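Local coordinates for protein DNA fragmentation factor 40 KDA subunit (Mus musculus, PDB 1V0D) that cuts DNA as a caspase-activated nuclease, fragmenting DNA and driving chromatin condensation during apoptosis, at residues Y158-C163 and Y209-A214; G225-Q230 and I244-N249. All coordinates share one frame; numbering follows the deposited sequence.

Interaction 1: residues Y158-C163 and Y209-A214; sequences YLRYSC and YFDRGA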
ATOM      1  N   TYR A 158     -11.698   4.957  15.271  1.00 56.34           N
ATOM      2  CA  TYR A 158     -10.537   4.234  14.791  1.00 56.41           C
ATOM      3  C   TYR A 158      -9.783   5.080  13.775  1.00 57.19           C
ATOM      4  O   TYR A 158      -8.569   5.257  13.897  1.00 58.15           O
ATOM      5  CB  TYR A 158     -10.935   2.901  14.158  1.00 55.08           C
ATOM      6  CG  TYR A 158      -9.761   2.216  13.498  1.00 55.24           C
ATOM      7  CD1 TYR A 158      -8.706   1.702  14.255  1.00 54.65           C
ATOM      8  CD2 TYR A 158      -9.663   2.148  12.106  1.00 55.22           C
ATOM      9  CE1 TYR A 158      -7.577   1.143  13.635  1.00 54.38           C
ATOM     10  CE2 TYR A 158      -8.543   1.591  11.483  1.00 53.10           C
ATOM     11  CZ  TYR A 158      -7.510   1.095  12.249  1.00 52.21           C
ATOM     12  OH  TYR A 158      -6.418   0.561  11.623  1.00 51.05           O
ATOM     13  N   LEU A 159     -10.499   5.600  12.778  1.00 56.47           N
ATOM     14  CA  LEU A 159      -9.882   6.432  11.747  1.00 55.60           C
ATOM     15  C   LEU A 159      -9.191   7.659  12.345  1.00 56.51           C
ATOM     16  O   LEU A 159      -8.154   8.108  11.855  1.00 55.90           O
ATOM     17  CB  LEU A 159     -10.933   6.848  10.721  1.00 53.57           C
ATOM     18  CG  LEU A 159     -10.816   6.143   9.365  1.00 54.08           C
ATOM     19  CD1 LEU A 159     -10.401   4.692   9.531  1.00 54.58           C
ATOM     20  CD2 LEU A 159     -12.140   6.225   8.648  1.00 54.85           C
ATOM     21  N   ARG A 160      -9.762   8.195  13.417  1.00 57.54           N
ATOM     22  CA  ARG A 160      -9.171   9.340  14.089  1.00 58.65           C
ATOM     23  C   ARG A 160      -7.807   8.881  14.598  1.00 58.46           C
ATOM     24  O   ARG A 160      -6.780   9.514  14.340  1.00 59.90           O
ATOM     25  CB  ARG A 160     -10.056   9.768  15.257  1.00 59.54           C
ATOM     26  CG  ARG A 160      -9.695  11.101  15.868  1.00 63.82           C
ATOM     27  CD  ARG A 160     -10.711  11.470  16.926  1.00 68.15           C
ATOM     28  NE  ARG A 160     -12.070  11.210  16.455  1.00 73.32           N
ATOM     29  CZ  ARG A 160     -13.094  10.906  17.253  1.00 75.99           C
ATOM     30  NH1 ARG A 160     -12.914  10.826  18.571  1.00 76.11           N
ATOM     31  NH2 ARG A 160     -14.295  10.665  16.737  1.00 76.24           N
ATOM     32  N   TYR A 161      -7.814   7.766  15.319  1.00 57.77           N
ATOM     33  CA  TYR A 161      -6.600   7.167  15.872  1.00 57.59           C
ATOM     34  C   TYR A 161      -5.570   6.919  14.764  1.00 56.74           C
ATOM     35  O   TYR A 161      -4.382   7.191  14.914  1.00 55.05           O
ATOM     36  CB  TYR A 161      -6.940   5.823  16.540  1.00 57.08           C
ATOM     37  CG  TYR A 161      -5.728   4.985  16.865  1.00 55.12           C
ATOM     38  CD1 TYR A 161      -5.010   5.194  18.042  1.00 55.51           C
ATOM     39  CD2 TYR A 161      -5.262   4.020  15.963  1.00 55.67           C
ATOM     40  CE1 TYR A 161      -3.845   4.464  18.322  1.00 57.76           C
ATOM     41  CE2 TYR A 161      -4.096   3.282  16.227  1.00 57.37           C
ATOM     42  CZ  TYR A 161      -3.391   3.509  17.410  1.00 58.81           C
ATOM     43  OH  TYR A 161      -2.244   2.785  17.691  1.00 59.18           O
ATOM     44  N   SER A 162      -6.045   6.369  13.656  1.00 56.87           N
ATOM     45  CA  SER A 162      -5.187   6.064  12.534  1.00 57.79           C
ATOM     46  C   SER A 162      -4.446   7.302  12.050  1.00 58.51           C
ATOM     47  O   SER A 162      -3.234   7.261  11.837  1.00 59.95           O
ATOM     48  CB  SER A 162      -6.017   5.489  11.400  1.00 57.76           C
ATOM     49  OG  SER A 162      -5.217   5.346  10.247  1.00 62.74           O
ATOM     50  N   CYS A 163      -5.181   8.397  11.874  1.00 57.65           N
ATOM     51  CA  CYS A 163      -4.596   9.642  11.410  1.00 56.67           C
ATOM     52  C   CYS A 163      -3.583  10.151  12.412  1.00 57.66           C
ATOM     53  O   CYS A 163      -2.491  10.566  12.031  1.00 59.28           O
ATOM     54  CB  CYS A 163      -5.677  10.704  11.202  1.00 56.93           C
ATOM     55  SG  CYS A 163      -5.036  12.308  10.663  1.00 52.59           S
ATOM     56  N   TYR A 209      -8.600  15.130  11.050  1.00 49.28           N
ATOM     57  CA  TYR A 209      -8.582  15.055   9.598  1.00 50.09           C
ATOM     58  C   TYR A 209      -9.315  13.850   9.017  1.00 50.36           C
ATOM     59  O   TYR A 209      -9.901  13.955   7.947  1.00 51.23           O
ATOM     60  CB  TYR A 209      -7.141  15.041   9.066  1.00 48.80           C
ATOM     61  CG  TYR A 209      -6.397  16.352   9.183  1.00 47.46           C
ATOM     62  CD1 TYR A 209      -7.077  17.565   9.250  1.00 46.84           C
ATOM     63  CD2 TYR A 209      -5.001  16.382   9.185  1.00 47.72           C
ATOM     64  CE1 TYR A 209      -6.383  18.778   9.315  1.00 45.98           C
ATOM     65  CE2 TYR A 209      -4.302  17.590   9.249  1.00 45.68           C
ATOM     66  CZ  TYR A 209      -4.999  18.777   9.315  1.00 44.56           C
ATOM     67  OH  TYR A 209      -4.315  19.964   9.377  1.00 46.60           O
ATOM     68  N   PHE A 210      -9.284  12.708   9.705  1.00 51.67           N
ATOM     69  CA  PHE A 210      -9.928  11.503   9.173  1.00 52.65           C
ATOM     70  C   PHE A 210     -11.320  11.185   9.665  1.00 53.76           C
ATOM     71  O   PHE A 210     -11.979  10.321   9.091  1.00 54.08           O
ATOM     72  CB  PHE A 210      -9.072  10.258   9.424  1.00 51.57           C
ATOM     73  CG  PHE A 210      -7.873  10.144   8.532  1.00 52.65           C
ATOM     74  CD1 PHE A 210      -7.562  11.143   7.613  1.00 52.37           C
ATOM     75  CD2 PHE A 210      -7.030   9.041   8.632  1.00 52.32           C
ATOM     76  CE1 PHE A 210      -6.430  11.044   6.815  1.00 52.43           C
ATOM     77  CE2 PHE A 210      -5.897   8.934   7.838  1.00 52.18           C
ATOM     78  CZ  PHE A 210      -5.597   9.938   6.929  1.00 52.25           C
ATOM     79  N   ASP A 211     -11.791  11.853  10.711  1.00 55.56           N
ATOM     80  CA  ASP A 211     -13.115  11.505  11.199  1.00 56.85           C
ATOM     81  C   ASP A 211     -14.263  12.422  10.795  1.00 57.28           C
ATOM     82  O   ASP A 211     -14.263  13.623  11.075  1.00 57.77           O
ATOM     83  CB  ASP A 211     -13.057  11.273  12.724  1.00 58.52           C
ATOM     84  CG  ASP A 211     -13.858  12.276  13.527  1.00 57.68           C
ATOM     85  OD1 ASP A 211     -13.271  13.286  13.961  1.00 58.92           O
ATOM     86  OD2 ASP A 211     -15.070  12.043  13.738  1.00 57.60           O
ATOM     87  N   ARG A 212     -15.227  11.837  10.084  1.00 56.89           N
ATOM     88  CA  ARG A 212     -16.404  12.566   9.653  1.00 57.95           C
ATOM     89  C   ARG A 212     -17.058  13.030  10.941  1.00 59.93           C
ATOM     90  O   ARG A 212     -16.600  12.698  12.034  1.00 62.02           O
ATOM     91  CB  ARG A 212     -17.337  11.643   8.861  1.00 57.71           C
ATOM     92  CG  ARG A 212     -17.676  10.312   9.542  1.00 57.70           C
ATOM     93  CD  ARG A 212     -18.496   9.390   8.614  1.00 56.53           C
ATOM     94  NE  ARG A 212     -18.978   8.182   9.294  1.00 53.81           N
ATOM     95  CZ  ARG A 212     -19.584   7.159   8.689  1.00 52.80           C
ATOM     96  NH1 ARG A 212     -19.795   7.174   7.376  1.00 49.19           N
ATOM     97  NH2 ARG A 212     -19.996   6.120   9.404  1.00 51.41           N
ATOM     98  N   GLY A 213     -18.122  13.799  10.857  1.00 60.84           N
ATOM     99  CA  GLY A 213     -18.707  14.236  12.112  1.00 61.68           C
ATOM    100  C   GLY A 213     -17.786  15.129  12.943  1.00 60.95           C
ATOM    101  O   GLY A 213     -17.890  15.165  14.161  1.00 61.92           O
ATOM    102  N   ALA A 214     -16.873  15.837  12.291  1.00 60.76           N
ATOM    103  CA  ALA A 214     -15.986  16.764  12.979  1.00 60.32           C
ATOM    104  C   ALA A 214     -16.237  18.114  12.300  1.00 61.06           C
ATOM    105  O   ALA A 214     -16.792  18.151  11.200  1.00 60.20           O
ATOM    106  CB  ALA A 214     -14.533  16.338  12.808  1.00 58.41           C
TER
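Tyr209 meets helix 155-175 through its CB, which lies 3.8 Å from Cys163 SG; the sulfur sits oblique to the tyrosine ring, whose hydroxyl reaches away to the backbone N of Ala297. Next comes Phe210, which buries more surface here than any other residue. Its CG lies beside the backbone N (chi1 -75°), starting the ring on its way to Cys163. The CB of Cys163 is 3.7 Å from the ring centroid, displaced toward the rim in a CH-pi contact, while SG stands 4.1 Å from that centroid, almost on the ring normal. Leu159 CB lies 4.1 Å from Phe210 CB, Leu159 O sits at the ring edge, and Phe256 meets the ring edge-to-face. An alanine in place of Phe210 would probably leave Cys163 SG without its aromatic face and Phe256 without its partner. Asp211 then runs side by side with Arg160 in a salt bridge whose hydrogen bond, Arg160 NH2 to Asp211 OD2 at 3.4 Å, is weak; Arg160 NE faces Asp211 OD1, and carboxylate and guanidinium planes are 63° apart. The loop's hold on the helix thus probably rests more on sulfur-aromatic and apolar packing than on this long charge pair.

Interaction 2: residues G225-Q230 and I244-N249; sequences GWFSCQ and INPYGN. With ZN (zinc ion), chain B.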
ATOM      1  N   GLY A 225     -18.065  10.426   5.128  1.00 55.36           N
ATOM      2  CA  GLY A 225     -16.816   9.689   5.129  1.00 53.79           C
ATOM      3  C   GLY A 225     -16.110   9.578   3.784  1.00 53.23           C
ATOM      4  O   GLY A 225     -15.179   8.782   3.654  1.00 53.31           O
ATOM      5  N   TRP A 226     -16.525  10.364   2.789  1.00 51.13           N
ATOM      6  CA  TRP A 226     -15.888  10.316   1.469  1.00 50.54           C
ATOM      7  C   TRP A 226     -14.663  11.225   1.284  1.00 50.10           C
ATOM      8  O   TRP A 226     -14.764  12.450   1.410  1.00 50.11           O
ATOM      9  CB  TRP A 226     -16.900  10.651   0.374  1.00 51.35           C
ATOM     10  CG  TRP A 226     -17.826   9.528   0.040  1.00 53.27           C
ATOM     11  CD1 TRP A 226     -19.094   9.331   0.514  1.00 53.15           C
ATOM     12  CD2 TRP A 226     -17.544   8.425  -0.823  1.00 53.22           C
ATOM     13  NE1 TRP A 226     -19.619   8.173  -0.004  1.00 53.06           N
ATOM     14  CE2 TRP A 226     -18.689   7.595  -0.829  1.00 54.37           C
ATOM     15  CE3 TRP A 226     -16.433   8.055  -1.593  1.00 52.49           C
ATOM     16  CZ2 TRP A 226     -18.755   6.411  -1.578  1.00 54.50           C
ATOM     17  CZ3 TRP A 226     -16.498   6.880  -2.335  1.00 53.48           C
ATOM     18  CH2 TRP A 226     -17.652   6.073  -2.322  1.00 53.73           C
ATOM     19  N   PHE A 227     -13.512  10.623   0.971  1.00 48.12           N
ATOM     20  CA  PHE A 227     -12.283  11.382   0.743  1.00 46.09           C
ATOM     21  C   PHE A 227     -11.984  11.436  -0.750  1.00 47.18           C
ATOM     22  O   PHE A 227     -12.224  10.470  -1.475  1.00 47.40           O
ATOM     23  CB  PHE A 227     -11.092  10.743   1.448  1.00 43.63           C
ATOM     24  CG  PHE A 227     -11.229  10.665   2.935  1.00 44.30           C
ATOM     25  CD1 PHE A 227     -12.038   9.695   3.526  1.00 45.39           C
ATOM     26  CD2 PHE A 227     -10.521  11.539   3.759  1.00 43.85           C
ATOM     27  CE1 PHE A 227     -12.137   9.592   4.926  1.00 45.37           C
ATOM     28  CE2 PHE A 227     -10.611  11.445   5.161  1.00 43.78           C
ATOM     29  CZ  PHE A 227     -11.419  10.472   5.742  1.00 42.93           C
ATOM     30  N   SER A 228     -11.467  12.571  -1.214  1.00 48.79           N
ATOM     31  CA  SER A 228     -11.131  12.739  -2.623  1.00 48.63           C
ATOM     32  C   SER A 228      -9.644  12.920  -2.770  1.00 49.69           C
ATOM     33  O   SER A 228      -9.024  13.673  -2.020  1.00 50.70           O
ATOM     34  CB  SER A 228     -11.827  13.959  -3.211  1.00 48.24           C
ATOM     35  OG  SER A 228     -13.200  13.702  -3.441  1.00 51.85           O
ATOM     36  N   CYS A 229      -9.060  12.224  -3.733  1.00 49.78           N
ATOM     37  CA  CYS A 229      -7.633  12.361  -3.949  1.00 49.97           C
ATOM     38  C   CYS A 229      -7.408  13.819  -4.344  1.00 52.28           C
ATOM     39  O   CYS A 229      -8.163  14.374  -5.144  1.00 54.43           O
ATOM     40  CB  CYS A 229      -7.179  11.436  -5.079  1.00 46.38           C
ATOM     41  SG  CYS A 229      -5.416  11.490  -5.380  1.00 45.75           S
ATOM     42  N   GLN A 230      -6.391  14.455  -3.778  1.00 53.64           N
ATOM     43  CA  GLN A 230      -6.118  15.836  -4.135  1.00 54.64           C
ATOM     44  C   GLN A 230      -5.093  15.896  -5.270  1.00 55.03           C
ATOM     45  O   GLN A 230      -4.486  16.943  -5.504  1.00 56.70           O
ATOM     46  CB  GLN A 230      -5.589  16.597  -2.930  1.00 54.82           C
ATOM     47  CG  GLN A 230      -6.453  16.484  -1.694  1.00 58.17           C
ATOM     48  CD  GLN A 230      -5.971  17.401  -0.581  1.00 60.52           C
ATOM     49  OE1 GLN A 230      -6.045  17.064   0.606  1.00 59.83           O
ATOM     50  NE2 GLN A 230      -5.477  18.577  -0.966  1.00 61.41           N
ATOM     51  N   ILE A 244     -12.687   7.497  -1.954  1.00 50.96           N
ATOM     52  CA  ILE A 244     -12.699   6.311  -1.120  1.00 51.04           C
ATOM     53  C   ILE A 244     -13.445   6.605   0.166  1.00 52.85           C
ATOM     54  O   ILE A 244     -13.309   7.694   0.728  1.00 53.24           O
ATOM     55  CB  ILE A 244     -11.258   5.873  -0.768  1.00 49.40           C
ATOM     56  CG1 ILE A 244     -11.283   4.531  -0.027  1.00 46.51           C
ATOM     57  CG2 ILE A 244     -10.579   6.949   0.088  1.00 47.71           C
ATOM     58  CD1 ILE A 244      -9.900   3.969   0.293  1.00 44.41           C
ATOM     59  N   ASN A 245     -14.243   5.644   0.623  1.00 53.82           N
ATOM     60  CA  ASN A 245     -14.979   5.826   1.865  1.00 54.18           C
ATOM     61  C   ASN A 245     -14.600   4.701   2.807  1.00 54.82           C
ATOM     62  O   ASN A 245     -15.264   3.665   2.868  1.00 57.21           O
ATOM     63  CB  ASN A 245     -16.488   5.835   1.615  1.00 53.70           C
ATOM     64  CG  ASN A 245     -17.281   6.279   2.842  1.00 54.99           C
ATOM     65  OD1 ASN A 245     -18.340   6.899   2.718  1.00 57.03           O
ATOM     66  ND2 ASN A 245     -16.776   5.956   4.031  1.00 53.08           N
ATOM     67  N   PRO A 246     -13.517   4.895   3.569  1.00 55.34           N
ATOM     68  CA  PRO A 246     -13.043   3.880   4.516  1.00 55.44           C
ATOM     69  C   PRO A 246     -14.086   3.454   5.546  1.00 56.05           C
ATOM     70  O   PRO A 246     -13.909   2.451   6.225  1.00 56.13           O
ATOM     71  CB  PRO A 246     -11.837   4.559   5.162  1.00 54.95           C
ATOM     72  CG  PRO A 246     -12.236   6.007   5.151  1.00 54.12           C
ATOM     73  CD  PRO A 246     -12.802   6.169   3.760  1.00 53.98           C
ATOM     74  N   TYR A 247     -15.175   4.207   5.655  1.00 57.30           N
ATOM     75  CA  TYR A 247     -16.202   3.887   6.638  1.00 59.51           C
ATOM     76  C   TYR A 247     -17.217   2.815   6.270  1.00 61.60           C
ATOM     77  O   TYR A 247     -17.927   2.321   7.153  1.00 63.41           O
ATOM     78  CB  TYR A 247     -17.003   5.130   7.028  1.00 57.86           C
ATOM     79  CG  TYR A 247     -16.248   6.155   7.818  1.00 56.30           C
ATOM     80  CD1 TYR A 247     -15.472   7.121   7.177  1.00 55.95           C
ATOM     81  CD2 TYR A 247     -16.336   6.191   9.207  1.00 55.29           C
ATOM     82  CE1 TYR A 247     -14.805   8.105   7.897  1.00 52.63           C
ATOM     83  CE2 TYR A 247     -15.672   7.174   9.939  1.00 54.45           C
ATOM     84  CZ  TYR A 247     -14.910   8.127   9.270  1.00 52.48           C
ATOM     85  OH  TYR A 247     -14.258   9.106   9.971  1.00 52.97           O
ATOM     86  N   GLY A 248     -17.316   2.436   5.005  1.00 62.07           N
ATOM     87  CA  GLY A 248     -18.346   1.460   4.700  1.00 64.51           C
ATOM     88  C   GLY A 248     -17.931   0.072   4.289  1.00 65.01           C
ATOM     89  O   GLY A 248     -18.689  -0.607   3.596  1.00 66.95           O
ATOM     90  N   ASN A 249     -16.778  -0.393   4.750  1.00 64.48           N
ATOM     91  CA  ASN A 249     -16.320  -1.693   4.299  1.00 62.29           C
ATOM     92  C   ASN A 249     -14.974  -1.990   4.961  1.00 62.21           C
ATOM     93  O   ASN A 249     -14.150  -1.092   5.133  1.00 62.62           O
ATOM     94  CB  ASN A 249     -16.183  -1.585   2.782  1.00 63.29           C
ATOM     95  CG  ASN A 249     -15.744  -2.843   2.134  1.00 64.38           C
ATOM     96  OD1 ASN A 249     -14.710  -3.408   2.480  1.00 68.22           O
ATOM     97  ND2 ASN A 249     -16.514  -3.290   1.148  1.00 66.16           N
TER
HETATM   98 ZN    ZN B 401      -5.473  10.681  -7.603  1.00 50.20          ZN
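A short antiparallel strand pair next to the zinc site is the setting: Phe227, on strand 227-228, faces Ile244 of strand 243-244 as a hydrogen-bonded pair. Phe227 N gives a nearly straight bond to Ile244 O, 2.9 Å long with 176° at the hydrogen. The return bond, from Ile244 N to Phe227 O at 3.0 Å, is bent to 135° and weak. Both side chains leave on the same face of the pair, where Phe227 CB rests 4.1 Å from Ile244 CG2. The first torsion of Phe227 (chi1 -61°) sets CG anti to the carbonyl carbon. Its CD1 and CE1 touch Pro246, CE1 being 3.6 Å from Pro246 CG, and the two side chains cross at about a right angle. The same ring also meets Phe256 and Leu302 of strand 300-303.

Trp226 receives Asn245 on one ring face: Asn245 CB stands over the centre of the six-membered ring, 3.7 Å from its centroid, a CH-pi contact. Lys120 of the second subunit packs on this tryptophan too. Gly225 CA lies 3.5 Å from Tyr247 CD1. At its backbone angles a CB would be jammed against the carbonyl O of the preceding residue, which alone calls for glycine, and would also run into Tyr247 CD1 and the Asn245 side chain. Beyond the pairing, the chain turns, Gly248 N bonding to Asn245 O, and Asn249 caps helix 250-255 through OD1 to Ser252 N.

At the other end of the first strand, Cys229 SG binds zinc at 2.4 Å. Cys238, His242 and Cys307 complete a three-cysteine, one-histidine site beside the short antiparallel pair, consistent with a structural zinc in a nuclease of the His-Me finger clan.

How the interactions relate
Tyr247 joins the two contacts, whose centres lie 11 Å apart. From interaction 2 its OH reaches into the 209-214 loop, probably hydrogen-bonded to Phe210 O at 2.7 Å and to Arg212 N at 2.9 Å, while its ring packs against Leu159 of the helix in interaction 1. The loop thus sits between helix 155-175 and the turn of 244-249, and Phe256 touches both Phe210 and Phe227. Each contact has its own relation to the metals: Cys229 of interaction 2 binds zinc, whereas the Phe210 side chain lies about 13 Å from the magnesium held by Asp262 and His308. Cys307, another zinc ligand, directly precedes His308, linking the two sites along the chain.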